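Local coordinates for CG8862 (Drosophila melanogaster, PDB 3ISM), which probably cleaves DNA and RNA as a magnesium-dependent mitochondrial endonuclease of the DNA/RNA non-specific family, at residues G26-D31 with W52-L57; H36-L41 with Q112-E117; R45-P50 with T183-T188; K76-I81 with T118-N123. All blocks are in the same frame, centred on the assembly; numbering follows the deposited sequence. Where two conformers were deposited one is given.

From the N terminus, interaction 1 closes the shortest loop: the loop 26-31 folds onto strand 49-57, with strands 33-35 and 40-44 lying between in sequence. Interaction 2 starts within that loop and crosses it, tying the turn before strand 40-44 to the end of helix 112-116. Interaction 3 also starts there, where strand 49-57 begins, and makes the longest closure, to edge strand 184-185 of the three-stranded sheet; it therefore crosses interactions 1 and 2. Interaction 4, between 76-81 and 118-123, falls wholly within the span of interaction 3, crosses interaction 2 and follows interaction 1 in series. F54 N hydrogen-bonds to V40 O, and K76 NZ to D116 O, joining interactions 1, 2 and 4.

Interaction 1 of 4, residues G26-D31 with W52-L57; sequences GFPGLD and WVFEHL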
loop_
_atom_site.group_PDB
_atom_site.type_symbol
_atom_site.label_atom_id
_atom_site.label_comp_id
_atom_site.label_asym_id
_atom_site.label_seq_id
_atom_site.Cartn_x
_atom_site.Cartn_y
_atom_site.Cartn_z
ATOM N N GLY B 26 14.601 7.266 16.818
ATOM C CA GLY B 26 14.733 6.485 15.590
ATOM C C GLY B 26 13.737 6.883 14.531
ATOM O O GLY B 26 12.793 7.629 14.804
ATOM N N PHE B 27 13.954 6.376 13.322
ATOM C CA PHE B 27 13.067 6.597 12.189
ATOM C C PHE B 27 12.110 5.426 11.990
ATOM O O PHE B 27 12.563 4.303 11.821
ATOM C CB PHE B 27 13.904 6.765 10.902
ATOM C CG PHE B 27 14.626 8.087 10.807
ATOM C CD1 PHE B 27 14.247 9.023 9.852
ATOM C CD2 PHE B 27 15.687 8.387 11.656
ATOM C CE1 PHE B 27 14.908 10.253 9.744
ATOM C CE2 PHE B 27 16.359 9.618 11.566
ATOM C CZ PHE B 27 15.959 10.554 10.598
ATOM N N PRO B 28 10.787 5.682 11.969
ATOM C CA PRO B 28 9.841 4.591 11.635
ATOM C C PRO B 28 10.103 3.909 10.278
ATOM O O PRO B 28 9.885 2.695 10.137
ATOM C CB PRO B 28 8.474 5.297 11.626
ATOM C CG PRO B 28 8.674 6.473 12.566
ATOM C CD PRO B 28 10.074 6.945 12.237
ATOM N N GLY B 29 10.576 4.680 9.305
ATOM C CA GLY B 29 10.869 4.155 7.974
ATOM C C GLY B 29 11.679 5.190 7.230
ATOM O O GLY B 29 11.913 6.286 7.749
ATOM N N LEU B 30 12.126 4.857 6.021
ATOM C CA LEU B 30 13.006 5.766 5.294
ATOM C C LEU B 30 12.515 6.092 3.878
ATOM O O LEU B 30 13.309 6.416 2.997
ATOM C CB LEU B 30 14.463 5.258 5.300
ATOM C CG LEU B 30 15.134 4.938 6.651
ATOM C CD1 LEU B 30 16.367 4.051 6.446
ATOM C CD2 LEU B 30 15.506 6.204 7.445
ATOM N N ASP B 31 11.203 6.027 3.671
ATOM C CA ASP B 31 10.644 6.356 2.375
ATOM C C ASP B 31 10.467 7.871 2.249
ATOM O O ASP B 31 9.674 8.478 2.967
ATOM C CB ASP B 31 9.318 5.615 2.145
ATOM C CG ASP B 31 8.916 5.552 0.668
ATOM O OD1 ASP B 31 9.724 5.961 -0.184
ATOM O OD2 ASP B 31 7.802 5.067 0.349
ATOM N N TRP B 52 4.077 8.800 7.404
ATOM C CA TRP B 52 4.098 9.208 8.812
ATOM C C TRP B 52 4.635 10.630 8.940
ATOM O O TRP B 52 5.307 11.148 8.023
ATOM C CB TRP B 52 4.940 8.249 9.693
ATOM C CG TRP B 52 6.364 7.985 9.225
ATOM C CD1 TRP B 52 6.793 6.925 8.484
ATOM C CD2 TRP B 52 7.537 8.772 9.503
ATOM N NE1 TRP B 52 8.149 7.010 8.254
ATOM C CE2 TRP B 52 8.631 8.134 8.871
ATOM C CE3 TRP B 52 7.767 9.956 10.201
ATOM C CZ2 TRP B 52 9.932 8.646 8.920
ATOM C CZ3 TRP B 52 9.077 10.468 10.250
ATOM C CH2 TRP B 52 10.128 9.818 9.602
ATOM N N VAL B 53 4.306 11.279 10.057
ATOM C CA VAL B 53 5.030 12.473 10.456
ATOM C C VAL B 53 5.541 12.256 11.892
ATOM O O VAL B 53 5.006 11.408 12.626
ATOM C CB VAL B 53 4.165 13.756 10.392
ATOM C CG1 VAL B 53 3.671 14.025 8.990
ATOM C CG2 VAL B 53 2.992 13.668 11.372
ATOM N N PHE B 54 6.563 13.022 12.276
ATOM C CA PHE B 54 7.132 12.909 13.598
ATOM C C PHE B 54 7.286 14.294 14.230
ATOM O O PHE B 54 7.680 15.261 13.569
ATOM C CB PHE B 54 8.479 12.165 13.576
ATOM C CG PHE B 54 8.627 11.186 14.701
ATOM C CD1 PHE B 54 8.432 9.826 14.480
ATOM C CD2 PHE B 54 8.883 11.632 15.997
ATOM C CE1 PHE B 54 8.524 8.914 15.541
ATOM C CE2 PHE B 54 8.967 10.731 17.057
ATOM C CZ PHE B 54 8.778 9.368 16.831
ATOM N N GLU B 55 6.961 14.383 15.511
ATOM C CA GLU B 55 6.958 15.666 16.224
ATOM C C GLU B 55 7.563 15.476 17.600
ATOM O O GLU B 55 7.426 14.418 18.205
ATOM C CB GLU B 55 5.536 16.211 16.369
ATOM C CG GLU B 55 4.799 16.544 15.041
ATOM C CD GLU B 55 3.295 16.800 15.261
ATOM O OE1 GLU B 55 2.593 15.881 15.738
ATOM O OE2 GLU B 55 2.811 17.913 14.958
ATOM N N HIS B 56 8.250 16.509 18.077
ATOM C CA HIS B 56 8.726 16.549 19.438
ATOM C C HIS B 56 8.154 17.817 20.056
ATOM O O HIS B 56 8.547 18.919 19.688
ATOM C CB HIS B 56 10.265 16.529 19.493
ATOM C CG HIS B 56 10.832 17.087 20.768
ATOM N ND1 HIS B 56 11.814 18.051 20.783
ATOM C CD2 HIS B 56 10.533 16.836 22.067
ATOM C CE1 HIS B 56 12.102 18.369 22.036
ATOM N NE2 HIS B 56 11.334 17.649 22.835
ATOM N N LEU B 57 7.218 17.640 20.986
ATOM C CA LEU B 57 6.487 18.748 21.585
ATOM C C LEU B 57 6.984 19.051 22.994
ATOM O O LEU B 57 7.311 18.136 23.776
ATOM C CB LEU B 57 4.980 18.452 21.642
ATOM C CG LEU B 57 4.294 17.749 20.461
ATOM C CD1 LEU B 57 2.790 17.608 20.760
ATOM C CD2 LEU B 57 4.518 18.467 19.120
HETATM O O HOH W 1 8.850 5.695 5.772
#
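W52 holds CG between its backbone N and carbonyl carbon (chi1 53°), a crowded position, and chi2 of -96° turns the indole broadside to the loop 26-31. F54, two residues further along the same strand, has a chi1 of -138°, away from the staggered positions, which holds its ring with the CD1-CE1 edge against P28. Into the corner between these aromatics fits P28. Its pyrrolidine lies over one indole face, CB above the pyrrole portion and CD above the six-membered ring, 3.8 Å from that ring's centroid and nearly on the normal, a CH-pi contact. The third ring carbon, P28 CG, lies 3.9 Å from F54 CE1. Proline suits this place: its compact, pre-formed aliphatic ring covers an aromatic face without a flexible chain to order.

G29, with no side chain, lets the extended main chain run close along the indole rim. Its carbonyl O sits in the ring plane, 3.3 Å from W52 CZ2. F27 CD1 makes a looser apolar touch, 4.2 Å from W52 CH2. Beyond, the indole rests on V33, C157 and L237, while F54 meets F240 edge-to-face. P28 and F27 thus pack on aromatic side chains of an inner strand of the large mixed sheet. The same loop reaches the dimer interface, where P28 O accepts a hydrogen bond from R45 of the second subunit.

The buried indole N-H still finds a polar partner: W52 NE1 donates to a water at 2.9 Å, which also accepts from D31 N at 3.2 Å. Loop and strand cohere chiefly through apolar and CH-pi contact, one water joining their N-H groups.

Interaction 2 of 4, residues H36-L41 with Q112-E117; sequences HSDYVL and QKHCDE
The turn that leads into strand 40-44, closed by H36 N bonding to Y39 O, abuts the last turn of helix 112-116, with the CA atoms of S37 and H114 only 5.9 Å apart. E117 carries the contact. Its chain, extended beyond CG (chi2 162°), places the carboxylate squarely before S37, which grips both oxygens. S37 N donates to E117 OE1 at 2.8 Å, and S37 OG donates to E117 OE2 at 2.7 Å, each on a syn lone pair. Serine suits the site because its chi1 of -52° sets OG beside its own backbone N, so that both donors face one carboxylate. A water donates a second bond to E117 OE1, the third to the carboxylate, and another to H114 O. These donors probably stabilise a buried negative charge on E117.

Y39 OH donates to E117 O at 2.6 Å, coming from above the carbonyl plane, while that oxygen lies at the edge of the phenol ring. On the other flank, H114 receives D38 CB over its face, 4.1 Å from the ring centroid, a CH-pi contact, and S37 CB comes within 3.4 Å of H114 CD2. H114 is fixed at both nitrogens: NE2 bonds to S11 O, and a water links ND1 to D38 OD2. D38 is bound mainly by H108 and R18.

The side chain of Y39 lies about 7 Å from that of H101, the predicted proton acceptor. Past the turn, V40 pairs with F54 of strand 49-57 and L41 with R34 of strand 33-35, so helix 112-116 is joined to the start of an inner strand of the large mixed sheet.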
loop_
_atom_site.group_PDB
_atom_site.type_symbol
_atom_site.label_atom_id
_atom_site.label_comp_id
_atom_site.label_asym_id
_atom_site.label_seq_id
_atom_site.Cartn_x
_atom_site.Cartn_y
_atom_site.Cartn_z
ATOM N N HIS B 36 10.933 19.584 7.833
ATOM C CA HIS B 36 10.525 20.968 7.903
ATOM C C HIS B 36 11.204 21.561 9.137
ATOM O O HIS B 36 12.029 20.900 9.780
ATOM C CB HIS B 36 8.994 21.098 7.914
ATOM C CG HIS B 36 8.363 20.659 6.631
ATOM N ND1 HIS B 36 8.191 21.508 5.557
ATOM C CD2 HIS B 36 7.926 19.443 6.223
ATOM C CE1 HIS B 36 7.647 20.843 4.554
ATOM N NE2 HIS B 36 7.483 19.584 4.929
ATOM N N SER B 37 10.888 22.809 9.442
ATOM C CA SER B 37 11.485 23.501 10.566
ATOM C C SER B 37 11.178 22.900 11.935
ATOM O O SER B 37 11.976 23.057 12.857
ATOM C CB SER B 37 11.069 24.965 10.559
ATOM O OG SER B 37 11.321 25.562 9.297
ATOM N N ASP B 38 10.034 22.237 12.082
ATOM C CA ASP B 38 9.625 21.737 13.404
ATOM C C ASP B 38 8.875 20.407 13.356
ATOM O O ASP B 38 8.299 19.983 14.353
ATOM C CB ASP B 38 8.813 22.792 14.172
ATOM C CG ASP B 38 8.823 22.565 15.690
ATOM O OD1 ASP B 38 9.896 22.244 16.248
ATOM O OD2 ASP B 38 7.757 22.730 16.337
ATOM N N TYR B 39 8.889 19.748 12.201
ATOM C CA TYR B 39 8.428 18.358 12.108
ATOM C C TYR B 39 9.151 17.612 10.995
ATOM O O TYR B 39 9.832 18.227 10.171
ATOM C CB TYR B 39 6.900 18.249 11.969
ATOM C CG TYR B 39 6.282 18.699 10.652
ATOM C CD1 TYR B 39 5.814 17.767 9.734
ATOM C CD2 TYR B 39 6.110 20.049 10.354
ATOM C CE1 TYR B 39 5.219 18.162 8.550
ATOM C CE2 TYR B 39 5.508 20.452 9.170
ATOM C CZ TYR B 39 5.066 19.508 8.277
ATOM O OH TYR B 39 4.469 19.888 7.086
ATOM N N VAL B 40 9.031 16.290 11.011
ATOM C CA VAL B 40 9.646 15.436 9.997
ATOM C C VAL B 40 8.540 14.652 9.284
ATOM O O VAL B 40 7.571 14.236 9.913
ATOM C CB VAL B 40 10.725 14.491 10.609
ATOM C CG1 VAL B 40 11.372 13.624 9.538
ATOM C CG2 VAL B 40 11.805 15.304 11.328
ATOM N N LEU B 41 8.681 14.480 7.975
ATOM C CA LEU B 41 7.640 13.859 7.163
ATOM C C LEU B 41 8.203 12.790 6.236
ATOM O O LEU B 41 9.157 13.048 5.515
ATOM C CB LEU B 41 6.930 14.937 6.342
ATOM C CG LEU B 41 5.806 14.510 5.385
ATOM C CD1 LEU B 41 4.598 15.399 5.639
ATOM C CD2 LEU B 41 6.226 14.633 3.948
ATOM N N GLN B 112 5.610 31.723 13.206
ATOM C CA GLN B 112 4.654 31.716 12.099
ATOM C C GLN B 112 4.968 30.655 11.044
ATOM O O GLN B 112 4.097 29.869 10.676
ATOM C CB GLN B 112 4.592 33.103 11.439
ATOM C CG GLN B 112 3.557 33.217 10.328
ATOM C CD GLN B 112 2.153 32.999 10.839
ATOM O OE1 GLN B 112 1.764 33.567 11.850
ATOM N NE2 GLN B 112 1.391 32.167 10.153
ATOM N N LYS B 113 6.216 30.627 10.583
ATOM C CA LYS B 113 6.644 29.702 9.524
ATOM C C LYS B 113 6.552 28.219 9.915
ATOM O O LYS B 113 6.277 27.360 9.067
ATOM C CB LYS B 113 8.051 30.071 9.031
ATOM C CG LYS B 113 8.622 29.103 8.014
ATOM C CD LYS B 113 9.302 29.793 6.845
ATOM C CE LYS B 113 9.346 28.829 5.641
ATOM N NZ LYS B 113 10.125 29.395 4.485
ATOM N N HIS B 114 6.758 27.929 11.197
ATOM C CA HIS B 114 6.628 26.565 11.721
ATOM C C HIS B 114 5.211 26.054 11.494
ATOM O O HIS B 114 5.011 24.901 11.115
ATOM C CB HIS B 114 6.948 26.531 13.222
ATOM C CG HIS B 114 8.401 26.700 13.542
ATOM N ND1 HIS B 114 8.902 26.539 14.814
ATOM C CD2 HIS B 114 9.461 27.007 12.759
ATOM C CE1 HIS B 114 10.204 26.754 14.805
ATOM N NE2 HIS B 114 10.569 27.031 13.568
ATOM N N CYS B 115 4.249 26.941 11.746
ATOM C CA CYS B 115 2.826 26.693 11.570
ATOM C C CYS B 115 2.464 26.662 10.081
ATOM O O CYS B 115 1.764 25.747 9.628
ATOM C CB CYS B 115 2.029 27.790 12.295
ATOM S SG CYS B 115 0.240 27.518 12.341
ATOM N N ASP B 116 2.953 27.659 9.332
ATOM C CA ASP B 116 2.765 27.737 7.872
ATOM C C ASP B 116 3.106 26.424 7.188
ATOM O O ASP B 116 2.376 25.950 6.311
ATOM C CB ASP B 116 3.644 28.838 7.261
ATOM C CG ASP B 116 3.072 30.228 7.454
ATOM O OD1 ASP B 116 1.847 30.349 7.639
ATOM O OD2 ASP B 116 3.849 31.209 7.405
ATOM N N GLU B 117 4.235 25.845 7.584
ATOM C CA GLU B 117 4.715 24.610 6.977
ATOM C C GLU B 117 3.807 23.382 7.201
ATOM O O GLU B 117 3.915 22.394 6.469
ATOM C CB GLU B 117 6.150 24.314 7.436
ATOM C CG GLU B 117 7.239 25.248 6.870
ATOM C CD GLU B 117 8.530 25.188 7.693
ATOM O OE1 GLU B 117 8.659 24.269 8.533
ATOM O OE2 GLU B 117 9.411 26.063 7.528
HETATM O O HOH W 2 6.958 25.501 16.516
HETATM O O HOH W 3 7.448 23.284 10.701
#

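Interaction 3 of 4, residues R45-P50 with T183-T188; sequences RRNRVP and TVAVPT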
loop_
_atom_site.group_PDB
_atom_site.type_symbol
_atom_site.label_atom_id
_atom_site.label_comp_id
_atom_site.label_asym_id
_atom_site.label_seq_id
_atom_site.Cartn_x
_atom_site.Cartn_y
_atom_site.Cartn_z
ATOM N N ARG B 45 4.414 8.536 -1.970
ATOM C CA ARG B 45 4.171 8.997 -3.344
ATOM C C ARG B 45 3.045 8.258 -4.079
ATOM O O ARG B 45 2.395 8.836 -4.943
ATOM C CB ARG B 45 5.448 8.944 -4.174
ATOM C CG ARG B 45 6.470 9.997 -3.758
ATOM C CD ARG B 45 7.762 9.856 -4.546
ATOM N NE ARG B 45 8.465 8.609 -4.248
ATOM C CZ ARG B 45 9.488 8.137 -4.969
ATOM N NH1 ARG B 45 9.911 8.793 -6.044
ATOM N NH2 ARG B 45 10.090 7.014 -4.611
ATOM N N ARG B 46 2.844 6.992 -3.729
ATOM C CA ARG B 46 1.814 6.155 -4.309
ATOM C C ARG B 46 0.422 6.596 -3.852
ATOM O O ARG B 46 -0.532 6.603 -4.637
ATOM C CB ARG B 46 2.039 4.714 -3.857
ATOM C CG ARG B 46 1.043 3.735 -4.488
ATOM C CD ARG B 46 1.533 2.319 -4.428
ATOM N NE ARG B 46 1.513 1.747 -3.079
ATOM C CZ ARG B 46 0.404 1.338 -2.449
ATOM N NH1 ARG B 46 -0.793 1.428 -3.016
ATOM N NH2 ARG B 46 0.485 0.828 -1.233
ATOM N N ASN B 47 0.313 6.969 -2.579
ATOM C CA ASN B 47 -0.982 7.280 -1.986
ATOM C C ASN B 47 -1.265 8.769 -1.917
ATOM O O ASN B 47 -2.398 9.185 -1.677
ATOM C CB ASN B 47 -1.100 6.605 -0.620
ATOM C CG ASN B 47 -1.409 5.100 -0.748
ATOM O OD1 ASN B 47 -2.172 4.699 -1.625
ATOM N ND2 ASN B 47 -0.846 4.282 0.142
ATOM N N ARG B 48 -0.231 9.560 -2.177
ATOM C CA ARG B 48 -0.318 11.030 -2.195
ATOM C C ARG B 48 -0.665 11.626 -0.814
ATOM O O ARG B 48 -1.335 12.665 -0.737
ATOM C CB ARG B 48 -1.262 11.537 -3.303
ATOM C CG ARG B 48 -0.691 11.520 -4.741
ATOM C CD ARG B 48 -0.556 10.125 -5.282
ATOM N NE ARG B 48 -0.956 9.963 -6.682
ATOM C CZ ARG B 48 -0.319 9.178 -7.553
ATOM N NH1 ARG B 48 0.772 8.519 -7.187
ATOM N NH2 ARG B 48 -0.761 9.063 -8.804
ATOM N N VAL B 49 -0.198 10.950 0.251
ATOM C CA VAL B 49 -0.350 11.368 1.660
ATOM C C VAL B 49 0.930 10.945 2.408
ATOM O O VAL B 49 1.755 10.244 1.843
ATOM C CB VAL B 49 -1.589 10.693 2.349
ATOM C CG1 VAL B 49 -2.873 11.010 1.601
ATOM C CG2 VAL B 49 -1.421 9.185 2.460
ATOM N N PRO B 50 1.121 11.396 3.672
ATOM C CA PRO B 50 2.295 10.863 4.372
ATOM C C PRO B 50 2.241 9.346 4.638
ATOM O O PRO B 50 1.165 8.784 4.757
ATOM C CB PRO B 50 2.264 11.605 5.722
ATOM C CG PRO B 50 1.456 12.826 5.483
ATOM C CD PRO B 50 0.408 12.407 4.482
ATOM N N THR B 183 -5.742 10.794 -7.584
ATOM C CA THR B 183 -6.043 9.589 -6.815
ATOM C C THR B 183 -5.430 9.608 -5.417
ATOM O O THR B 183 -4.624 8.758 -5.061
ATOM C CB THR B 183 -5.663 8.295 -7.579
ATOM O OG1 THR B 183 -4.246 8.217 -7.707
ATOM C CG2 THR B 183 -6.286 8.283 -8.997
ATOM N N VAL B 184 -5.822 10.599 -4.626
ATOM C CA VAL B 184 -5.350 10.705 -3.245
ATOM C C VAL B 184 -6.086 9.653 -2.394
ATOM O O VAL B 184 -7.314 9.605 -2.391
ATOM C CB VAL B 184 -5.534 12.142 -2.699
ATOM C CG1 VAL B 184 -5.012 12.272 -1.233
ATOM C CG2 VAL B 184 -4.805 13.119 -3.591
ATOM N N ALA B 185 -5.325 8.793 -1.710
ATOM C CA ALA B 185 -5.911 7.719 -0.917
ATOM C C ALA B 185 -6.656 8.234 0.316
ATOM O O ALA B 185 -6.194 9.160 0.989
ATOM C CB ALA B 185 -4.845 6.745 -0.495
ATOM N N VAL B 186 -7.806 7.629 0.600
ATOM C CA VAL B 186 -8.555 7.903 1.821
ATOM C C VAL B 186 -8.293 6.763 2.808
ATOM O O VAL B 186 -8.829 5.653 2.665
ATOM C CB VAL B 186 -10.070 8.066 1.575
ATOM C CG1 VAL B 186 -10.781 8.389 2.900
ATOM C CG2 VAL B 186 -10.362 9.174 0.505
ATOM N N PRO B 187 -7.442 7.025 3.801
ATOM C CA PRO B 187 -7.095 5.994 4.785
ATOM C C PRO B 187 -8.306 5.494 5.580
ATOM O O PRO B 187 -9.267 6.241 5.797
ATOM C CB PRO B 187 -6.079 6.710 5.686
ATOM C CG PRO B 187 -5.492 7.817 4.782
ATOM C CD PRO B 187 -6.709 8.287 4.038
ATOM N N THR B 188 -8.266 4.230 5.990
ATOM C CA THR B 188 -9.371 3.629 6.740
ATOM C C THR B 188 -9.308 4.101 8.208
ATOM O O THR B 188 -10.322 4.199 8.875
ATOM C CB THR B 188 -9.326 2.067 6.692
ATOM O OG1 THR B 188 -8.183 1.581 7.430
ATOM C CG2 THR B 188 -9.255 1.581 5.259
HETATM O O HOH W 4 -3.533 9.775 -10.490
#
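R48 has a strongly folded side chain: CG lies beside the backbone N, and bends at chi2 (71°) and chi3 (139°) curl the guanidinium back under its own turn. There NH1 donates to R45 O at 2.8 Å, close to the guanidinium plane. NE bonds to N182 O and NH2 to R233 O of the second subunit, so arginine's several N-H groups serve three carbonyls at once. T183 runs alongside, pointing the same way, but its OG1 stays 3.8 Å from R48 NH2, and a water bridges the two through long contacts, the one to NH2 weak.

R48 also has left-handed backbone angles, and with V49 it faces D44 in a G1 beta bulge at the hairpin between strands 40-44 and 49-57. T183 and V184 form a second G1 bulge, opposite I179, in the three-stranded sheet. The two bulged turns meet through a nearly straight bond in the carbonyl plane, A185 N to N47 O (3.0 Å, 175°).

V184 straddles the join with its two methyls. V184 CG1, anti to the backbone N, meets V49 CG1 at 3.8 Å, whereas V184 CG2 packs on R48 CB at 3.9 Å; both valines also touch P126 of strand 124-127. N47 has its ND2 held by D44 OD2, and N47 OD1 lies 3.6 Å from A185 CB, a methyl small enough to fit there.

Interaction 4 of 4, residues K76-I81 with T118-N123; sequences KQDESI and TFYLSN
Segment 118-123 belongs to the connection between strands 98-101 and 124-127, the two strands of the ββα-metal (His-Me finger) motif, and K76-I81 packs against it. K76 and Y120 cross obliquely. With CG in the crowded position between N and carbonyl carbon (chi1 58°) and bends at chi2 and chi4, the long, flexible lysine chain can carry NZ over the centre of the Y120 ring, 3.8 Å from its centroid: a cation-pi contact. The same NZ donates to D116 O, so the ammonium has both a ring face and, roughly at right angles to it, a carbonyl as partners.

The backbones make a single bridge of parallel type, K76 N to F119 O at 3.2 Å and L121 N to K76 O at 2.8 Å. F119 turns its ring elsewhere, edge-to-face with H101, the predicted proton acceptor. D238 of the inhibitor chain, CG4930, packs on K76.

D78, its CG anti to the backbone N, suits its place because its two oxygens serve two sides. OD1 accepts from S80 N in an Asx turn, and from S80 OG. S122 OG donates to the anti lone pair of D78 OD2 at 2.6 Å, and the same OD2 is salt-bridged to R34 NH2.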
loop_
_atom_site.group_PDB
_atom_site.type_symbol
_atom_site.label_atom_id
_atom_site.label_comp_id
_atom_site.label_asym_id
_atom_site.label_seq_id
_atom_site.Cartn_x
_atom_site.Cartn_y
_atom_site.Cartn_z
ATOM N N LYS B 76 -1.696 24.513 0.504
ATOM C CA LYS B 76 -0.931 24.751 -0.721
ATOM C C LYS B 76 -0.168 23.520 -1.161
ATOM O O LYS B 76 0.263 22.722 -0.313
ATOM C CB LYS B 76 0.026 25.930 -0.532
ATOM C CG LYS B 76 1.023 25.791 0.614
ATOM C CD LYS B 76 1.256 27.151 1.305
ATOM C CE LYS B 76 2.141 27.033 2.571
ATOM N NZ LYS B 76 1.975 25.737 3.297
ATOM N N GLN B 77 -0.006 23.364 -2.479
ATOM C CA GLN B 77 0.791 22.267 -3.049
ATOM C C GLN B 77 2.244 22.344 -2.579
ATOM O O GLN B 77 2.790 23.432 -2.386
ATOM C CB GLN B 77 0.732 22.262 -4.588
ATOM C CG GLN B 77 1.528 23.399 -5.262
ATOM C CD GLN B 77 1.694 23.227 -6.770
ATOM O OE1 GLN B 77 1.637 22.116 -7.295
ATOM N NE2 GLN B 77 1.931 24.335 -7.467
ATOM N N ASP B 78 2.849 21.185 -2.384
ATOM C CA ASP B 78 4.260 21.082 -2.007
ATOM C C ASP B 78 5.128 20.900 -3.269
ATOM O O ASP B 78 5.134 19.824 -3.887
ATOM C CB ASP B 78 4.452 19.907 -1.040
ATOM C CG ASP B 78 5.876 19.816 -0.504
ATOM O OD1 ASP B 78 6.780 20.494 -1.041
ATOM O OD2 ASP B 78 6.082 19.060 0.469
ATOM N N GLU B 79 5.876 21.945 -3.608
ATOM C CA GLU B 79 6.639 22.004 -4.851
ATOM C C GLU B 79 7.935 21.217 -4.767
ATOM O O GLU B 79 8.613 21.006 -5.771
ATOM C CB GLU B 79 6.926 23.462 -5.233
ATOM C CG GLU B 79 5.726 24.179 -5.826
ATOM C CD GLU B 79 5.845 25.688 -5.774
ATOM O OE1 GLU B 79 6.882 26.200 -5.295
ATOM O OE2 GLU B 79 4.889 26.368 -6.204
ATOM N N SER B 80 8.292 20.781 -3.567
ATOM C CA SER B 80 9.454 19.913 -3.440
ATOM C C SER B 80 9.098 18.456 -3.775
ATOM O O SER B 80 9.994 17.611 -3.823
ATOM C CB SER B 80 10.049 20.007 -2.043
ATOM O OG SER B 80 9.244 19.294 -1.131
ATOM N N ILE B 81 7.810 18.166 -4.008
ATOM C CA ILE B 81 7.366 16.823 -4.468
ATOM C C ILE B 81 7.227 16.831 -6.003
ATOM O O ILE B 81 6.696 17.796 -6.578
ATOM C CB ILE B 81 5.983 16.394 -3.865
ATOM C CG1 ILE B 81 5.919 16.571 -2.330
ATOM C CG2 ILE B 81 5.619 14.964 -4.264
ATOM C CD1 ILE B 81 6.820 15.659 -1.563
ATOM N N THR B 118 2.921 23.419 8.195
ATOM C CA THR B 118 1.969 22.311 8.370
ATOM C C THR B 118 0.841 22.370 7.337
ATOM O O THR B 118 0.074 21.420 7.191
ATOM C CB THR B 118 1.352 22.268 9.792
ATOM O OG1 THR B 118 0.499 23.410 9.992
ATOM C CG2 THR B 118 2.450 22.271 10.855
ATOM N N PHE B 119 0.742 23.473 6.602
ATOM C CA PHE B 119 -0.315 23.599 5.593
ATOM C C PHE B 119 0.038 23.118 4.172
ATOM O O PHE B 119 -0.780 23.233 3.253
ATOM C CB PHE B 119 -0.899 25.014 5.591
ATOM C CG PHE B 119 -1.827 25.282 6.750
ATOM C CD1 PHE B 119 -3.207 25.254 6.570
ATOM C CD2 PHE B 119 -1.322 25.546 8.025
ATOM C CE1 PHE B 119 -4.071 25.497 7.639
ATOM C CE2 PHE B 119 -2.185 25.797 9.106
ATOM C CZ PHE B 119 -3.562 25.772 8.910
ATOM N N TYR B 120 1.236 22.555 3.994
ATOM C CA TYR B 120 1.553 21.903 2.728
ATOM C C TYR B 120 0.649 20.699 2.578
ATOM O O TYR B 120 0.471 19.933 3.536
ATOM C CB TYR B 120 3.012 21.457 2.658
ATOM C CG TYR B 120 3.980 22.581 2.420
ATOM C CD1 TYR B 120 3.983 23.275 1.216
ATOM C CD2 TYR B 120 4.896 22.954 3.405
ATOM C CE1 TYR B 120 4.877 24.326 0.995
ATOM C CE2 TYR B 120 5.798 23.990 3.193
ATOM C CZ TYR B 120 5.784 24.667 1.983
ATOM O OH TYR B 120 6.672 25.703 1.767
ATOM N N LEU B 121 0.084 20.530 1.383
ATOM C CA LEU B 121 -0.768 19.382 1.099
ATOM C C LEU B 121 -0.073 18.025 1.257
ATOM O O LEU B 121 -0.745 17.002 1.352
ATOM C CB LEU B 121 -1.383 19.492 -0.299
ATOM C CG LEU B 121 -2.390 20.638 -0.401
ATOM C CD1 LEU B 121 -2.712 20.928 -1.857
ATOM C CD2 LEU B 121 -3.660 20.310 0.399
ATOM N N SER B 122 1.259 18.013 1.279
ATOM C CA SER B 122 1.981 16.779 1.572
ATOM C C SER B 122 1.854 16.346 3.030
ATOM O O SER B 122 2.164 15.203 3.356
ATOM C CB SER B 122 3.447 16.885 1.175
ATOM O OG SER B 122 4.053 17.990 1.790
ATOM N N ASN B 123 1.396 17.261 3.893
ATOM C CA ASN B 123 1.146 16.958 5.306
ATOM C C ASN B 123 -0.320 16.555 5.522
ATOM O O ASN B 123 -0.744 16.311 6.647
ATOM C CB ASN B 123 1.566 18.141 6.206
ATOM C CG ASN B 123 1.355 17.864 7.724
ATOM O OD1 ASN B 123 1.740 16.813 8.249
ATOM N ND2 ASN B 123 0.743 18.829 8.421
#